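Local structure of putative sugar ABC transporter (Yersinia enterocolitica subsp. enterocolitica 8081, 5ULB) at residues A291-Q295 with A296-S300; S308-S311 with K312-G316. The protein probably serves as the sugar-binding component of an ABC transporter, holding methylthioribose-like sugars such as the bound 5-Se-methyl-5-seleno-D-ribofuranose. All coordinates share one frame; numbering follows the deposited sequence. Where two conformers were deposited one is given.

Contact 1. Residues A291-Q295 with A296-S300; sequences ASIPQ and ALLVS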
ATOM      1  N   ALA A 291       9.496  -1.138  -7.335  1.00 14.16           N
ATOM      2  CA  ALA A 291      10.888  -0.906  -7.486  1.00 11.80           C
ATOM      3  C   ALA A 291      11.600  -1.242  -6.191  1.00 10.49           C
ATOM      4  O   ALA A 291      11.046  -1.086  -5.106  1.00 12.34           O
ATOM      5  CB  ALA A 291      11.171   0.565  -7.856  1.00 16.12           C
ATOM      6  N   SER A 292      12.848  -1.696  -6.320  1.00 10.14           N
ATOM      7  CA  SER A 292      13.642  -2.007  -5.172  1.00 11.54           C
ATOM      8  C   SER A 292      14.599  -0.813  -4.927  1.00 12.47           C
ATOM      9  O   SER A 292      15.425  -0.502  -5.795  1.00 15.96           O
ATOM     10  CB  SER A 292      14.452  -3.269  -5.387  1.00 14.10           C
ATOM     11  OG  SER A 292      13.513  -4.342  -5.684  1.00 17.57           O
ATOM     12  N   ILE A 293      14.510  -0.269  -3.718  1.00 12.01           N
ATOM     13  CA  ILE A 293      15.177   0.968  -3.374  1.00 13.04           C
ATOM     14  C   ILE A 293      16.288   0.645  -2.365  1.00 14.86           C
ATOM     15  O   ILE A 293      16.016   0.350  -1.224  1.00 14.04           O
ATOM     16  CB  ILE A 293      14.213   2.012  -2.745  1.00 13.56           C
ATOM     17  CG1 ILE A 293      13.006   2.237  -3.627  1.00 14.70           C
ATOM     18  CG2 ILE A 293      14.931   3.344  -2.403  1.00 16.37           C
ATOM     19  CD1 ILE A 293      11.854   2.950  -2.973  1.00 19.02           C
ATOM     20  N   PRO A 294      17.525   0.663  -2.786  1.00 14.74           N
ATOM     21  CA  PRO A 294      18.691   0.334  -1.855  1.00 14.72           C
ATOM     22  C   PRO A 294      19.137   1.551  -1.038  1.00 13.39           C
ATOM     23  O   PRO A 294      19.193   2.651  -1.543  1.00 16.31           O
ATOM     24  CB  PRO A 294      19.816  -0.139  -2.773  1.00 17.20           C
ATOM     25  CG  PRO A 294      19.525   0.627  -4.055  1.00 19.88           C
ATOM     26  CD  PRO A 294      18.038   0.892  -4.172  1.00 17.02           C
ATOM     27  N   GLN A 295      19.502   1.296   0.198  1.00 12.97           N
ATOM     28  CA  GLN A 295      19.993   2.332   1.091  1.00 12.94           C
ATOM     29  C   GLN A 295      21.123   3.129   0.495  1.00 15.61           C
ATOM     30  O   GLN A 295      21.178   4.347   0.620  1.00 17.66           O
ATOM     31  CB  GLN A 295      20.461   1.685   2.378  1.00 14.19           C
ATOM     32  CG  GLN A 295      21.069   2.596   3.405  1.00 14.73           C
ATOM     33  CD  GLN A 295      21.421   1.921   4.675  1.00 14.37           C
ATOM     34  OE1 GLN A 295      21.972   0.811   4.656  1.00 19.85           O
ATOM     35  NE2 GLN A 295      21.137   2.577   5.836  1.00 16.19           N
ATOM     36  N   ALA A 296      22.037   2.458  -0.198  1.00 16.86           N
ATOM     37  CA  ALA A 296      23.241   3.199  -0.683  1.00 18.94           C
ATOM     38  C   ALA A 296      22.836   4.326  -1.663  1.00 19.70           C
ATOM     39  O   ALA A 296      23.512   5.379  -1.708  1.00 21.89           O
ATOM     40  CB  ALA A 296      24.196   2.296  -1.312  1.00 21.89           C
ATOM     41  N   LEU A 297      21.789   4.082  -2.447  1.00 21.38           N
ATOM     42  CA  LEU A 297      21.287   5.132  -3.330  1.00 20.58           C
ATOM     43  C   LEU A 297      20.921   6.423  -2.581  1.00 19.14           C
ATOM     44  O   LEU A 297      21.264   7.542  -3.026  1.00 24.20           O
ATOM     45  CB  LEU A 297      20.133   4.553  -4.202  1.00 22.11           C
ATOM     46  CG  LEU A 297      19.540   5.486  -5.213  1.00 23.94           C
ATOM     47  CD1 LEU A 297      20.535   5.774  -6.303  1.00 29.21           C
ATOM     48  CD2 LEU A 297      18.254   4.907  -5.797  1.00 25.86           C
ATOM     49  N   LEU A 298      20.154   6.241  -1.545  1.00 16.91           N
ATOM     50  CA  LEU A 298      19.741   7.340  -0.732  1.00 18.66           C
ATOM     51  C   LEU A 298      20.874   8.020  -0.010  1.00 20.10           C
ATOM     52  O   LEU A 298      20.939   9.266   0.035  1.00 20.71           O
ATOM     53  CB  LEU A 298      18.594   6.917   0.200  1.00 18.74           C
ATOM     54  CG  LEU A 298      17.207   7.150  -0.285  1.00 21.48           C
ATOM     55  CD1 LEU A 298      16.884   8.654  -0.527  1.00 24.40           C
ATOM     56  CD2 LEU A 298      17.039   6.382  -1.518  1.00 18.43           C
ATOM     57  N   VAL A 299      21.791   7.240   0.540  1.00 19.65           N
ATOM     58  CA  VAL A 299      22.960   7.802   1.259  1.00 19.72           C
ATOM     59  C   VAL A 299      23.819   8.666   0.357  1.00 23.21           C
ATOM     60  O   VAL A 299      24.393   9.695   0.802  1.00 27.88           O
ATOM     61  CB  VAL A 299      23.782   6.680   1.921  1.00 21.12           C
ATOM     62  CG1 VAL A 299      25.147   7.131   2.541  1.00 24.90           C
ATOM     63  CG2 VAL A 299      22.869   6.100   3.059  1.00 21.78           C
ATOM     64  N   SER A 300      23.849   8.305  -0.961  1.00 20.87           N
ATOM     65  CA  SER A 300      24.604   9.078  -2.001  0.52 27.42           C
ATOM     66  C   SER A 300      24.044  10.463  -2.373  1.00 25.76           C
ATOM     67  O   SER A 300      24.717  11.256  -3.000  1.00 29.31           O
ATOM     68  CB  SER A 300      24.667   8.323  -3.307  0.52 31.15           C
ATOM     69  OG  SER A 300      25.422   7.153  -3.190  0.52 35.02           O
TER
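Gln295 and Val299 span the first turn of helix 295-299, which follows strand 285-294 directly; Pro294 occupies the N-cap position at this strand-to-helix junction in the periplasmic binding protein fold. Val299 N donates to Gln295 O at 3.0 Å, a nearly straight i+4 to i helical bond. The C=O...N angle of 168° places the donor almost straight ahead of the carbonyl. Alongside it the two side chains point the same way, with Val299 CG2 4.0 Å from Gln295 CG. One residue earlier the geometry is poorer: Leu297 N reaches Pro294 O at 3.1 Å, but an N-H...O angle of 127° makes this a weak bond. The proline ring packs beside the same turn, its CG 4.0 Å from Leu297 CB. On the buried side, a methyl-to-methyl contact joins Ile293 CG2 to Leu298 CD2 at 3.8 Å, tying the last part of the strand to the helix; Met247 of helix 241-248 touches both residues. Farther out, backbone bonds from Ala291 and Ile293 to Ala259 and Ser257 hold the strand against strand 254-259. The Gln295 chain is extended, with CG opposite the backbone N across the CA-CB bond (chi1 177°), and this carries its amide away from the helix axis to Met247 and Ser252, where NE2 donates to both backbone oxygens.

Contact 2. Residues S308-S311 with K312-G316; sequences SGLS and KIIPG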
ATOM      1  N   SER A 308       8.236  11.841  -3.790  1.00 18.04           N
ATOM      2  CA  SER A 308       8.006  12.507  -5.098  1.00 23.89           C
ATOM      3  C   SER A 308       9.365  12.662  -5.828  1.00 31.64           C
ATOM      4  O   SER A 308       9.446  12.414  -7.050  1.00 75.63           O
ATOM      5  CB  SER A 308       7.200  13.858  -4.903  1.00 31.77           C
ATOM      6  OG  SER A 308       7.769  14.660  -3.880  1.00 38.82           O
ATOM      7  N   GLY A 309      10.387  12.961  -5.067  1.00 19.20           N
ATOM      8  CA  GLY A 309      11.714  13.144  -5.571  1.00 20.43           C
ATOM      9  C   GLY A 309      12.442  11.909  -6.090  1.00 18.65           C
ATOM     10  O   GLY A 309      13.520  12.001  -6.684  1.00 23.11           O
ATOM     11  N   LEU A 310      11.946  10.770  -5.727  1.00 17.16           N
ATOM     12  CA  LEU A 310      12.579   9.507  -6.124  1.00 15.41           C
ATOM     13  C   LEU A 310      12.610   9.360  -7.670  1.00 16.99           C
ATOM     14  O   LEU A 310      13.463   8.680  -8.193  1.00 17.68           O
ATOM     15  CB  LEU A 310      11.884   8.294  -5.550  1.00 15.35           C
ATOM     16  CG  LEU A 310      12.092   8.043  -4.113  1.00 15.29           C
ATOM     17  CD1 LEU A 310      11.182   6.889  -3.624  1.00 16.21           C
ATOM     18  CD2 LEU A 310      13.594   7.778  -3.782  1.00 17.52           C
ATOM     19  N   SER A 311      11.682  10.002  -8.378  1.00 16.37           N
ATOM     20  CA  SER A 311      11.686   9.901  -9.799  1.00 17.79           C
ATOM     21  C   SER A 311      12.969  10.407 -10.423  1.00 22.53           C
ATOM     22  O   SER A 311      13.259  10.092 -11.590  1.00 21.40           O
ATOM     23  CB  SER A 311      10.514  10.606 -10.434  1.00 25.69           C
ATOM     24  OG  SER A 311      10.534  12.003 -10.182  1.00 35.15           O
ATOM     25  N   LYS A 312      13.689  11.269  -9.755  1.00 20.75           N
ATOM     26  CA  LYS A 312      14.876  11.790 -10.282  1.00 23.80           C
ATOM     27  C   LYS A 312      15.974  10.863 -10.192  1.00 23.43           C
ATOM     28  O   LYS A 312      16.919  11.053 -10.958  1.00 33.57           O
ATOM     29  CB  LYS A 312      15.328  13.109  -9.591  1.00 29.02           C
ATOM     30  CG  LYS A 312      14.176  14.133  -9.544  1.00 43.07           C
ATOM     31  CD  LYS A 312      14.721  15.533  -9.811  1.00 60.71           C
ATOM     32  CE  LYS A 312      13.611  16.574  -9.884  1.00 70.05           C
ATOM     33  NZ  LYS A 312      13.329  17.096  -8.524  1.00 82.36           N
ATOM     34  N   ILE A 313      15.883   9.835  -9.372  1.00 23.41           N
ATOM     35  CA  ILE A 313      16.976   8.874  -9.198  1.00 24.14           C
ATOM     36  C   ILE A 313      16.607   7.434  -9.436  1.00 26.46           C
ATOM     37  O   ILE A 313      17.435   6.574  -9.369  1.00 30.97           O
ATOM     38  CB  ILE A 313      17.676   9.063  -7.770  1.00 27.91           C
ATOM     39  CG1 ILE A 313      16.671   8.890  -6.628  1.00 24.41           C
ATOM     40  CG2 ILE A 313      18.424  10.383  -7.731  1.00 34.46           C
ATOM     41  CD1 ILE A 313      17.310   8.949  -5.257  1.00 24.02           C
ATOM     42  N   ILE A 314      15.321   7.182  -9.666  1.00 22.13           N
ATOM     43  CA  ILE A 314      14.788   5.878 -10.011  1.00 19.83           C
ATOM     44  C   ILE A 314      13.918   6.088 -11.238  1.00 20.06           C
ATOM     45  O   ILE A 314      12.774   6.547 -11.192  1.00 18.65           O
ATOM     46  CB  ILE A 314      13.961   5.248  -8.867  1.00 18.85           C
ATOM     47  CG1 ILE A 314      14.763   5.166  -7.622  1.00 21.47           C
ATOM     48  CG2 ILE A 314      13.217   3.971  -9.320  1.00 20.75           C
ATOM     49  CD1 ILE A 314      13.984   4.613  -6.484  1.00 25.14           C
ATOM     50  N   PRO A 315      14.469   5.788 -12.415  1.00 19.33           N
ATOM     51  CA  PRO A 315      13.738   5.989 -13.673  1.00 19.17           C
ATOM     52  C   PRO A 315      12.388   5.351 -13.619  1.00 23.01           C
ATOM     53  O   PRO A 315      12.330   4.158 -13.296  1.00 28.29           O
ATOM     54  CB  PRO A 315      14.565   5.234 -14.684  1.00 25.72           C
ATOM     55  CG  PRO A 315      15.984   5.469 -14.202  1.00 24.21           C
ATOM     56  CD  PRO A 315      15.889   5.348 -12.676  1.00 22.83           C
ATOM     57  N   GLY A 316      11.356   6.178 -13.885  1.00 20.09           N
ATOM     58  CA  GLY A 316      10.026   5.809 -13.962  1.00 23.28           C
ATOM     59  C   GLY A 316       9.234   5.618 -12.646  1.00 22.25           C
ATOM     60  O   GLY A 316       8.012   5.317 -12.678  1.00 24.72           O
TER
HETATM   61  O   HOH W   1      11.681   9.025 -13.608  1.00 26.76           O
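The Leu310 carbonyl takes two peptide N-H groups from Ile313 and Ile314, each from a different direction. Ile313 N lies 2.9 Å from Leu310 O and stands above the carbonyl plane, 57° out of it. Ile314 N, at 2.8 Å from the same Leu310 O, sits almost directly beyond the oxygen, so one acceptor closes both an i+3 and an i+4 turn. The preceding peptide repeats the first pattern: Lys312 N donates to Gly309 O at 3.2 Å, again from above the plane (53° out). Two consecutive i+3 to i bonds thus form overlapping turns, and the doubly used Leu310 oxygen lies where the chain opens into the extended backbone of Ile314. A water fastens the exit, donating to Ser311 O at 2.8 Å and accepting from Gly316 N at 2.9 Å. Upstream, Asn306 OD1 bonds Gly309 N and Ser308 OG, while Ser311 OG returns a weak bond to Ser308 O. On the apolar side Leu310 CD2 is 4.2 Å from both Ile313 CD1 and Ile314 CD1. Leu310 and Ile314 run side by side, whereas Ile313, its CG1 held between the backbone N and carbonyl carbon (chi1 58°), slants across Leu310. In the fold, Leu310 and Ile314 face Ile293 on strand 285-294, and Ile313 and Ile314 lie on Leu297 of helix 295-299.

The coil of contact 2 folds back onto the strand-to-helix junction of contact 1, with centres about 11 Å apart. Its apolar face meets both sides of that junction: Ile314 CD1 lies 3.8 Å from Ile293 CG1, Leu310 CD1 lies 4.0 Å from Ile293 CD1, and Ile314 CG1 lies 3.9 Å from Leu297 CD2. Val305 adds a shared neighbour, touching Leu298 and Leu310. Neither contact reaches the sugar, since the side chains of Ile293 and Leu310 are about 12 and 14 Å from it. Ile239, which touches Ile293, directly follows the pocket residue Asp238 in the chain.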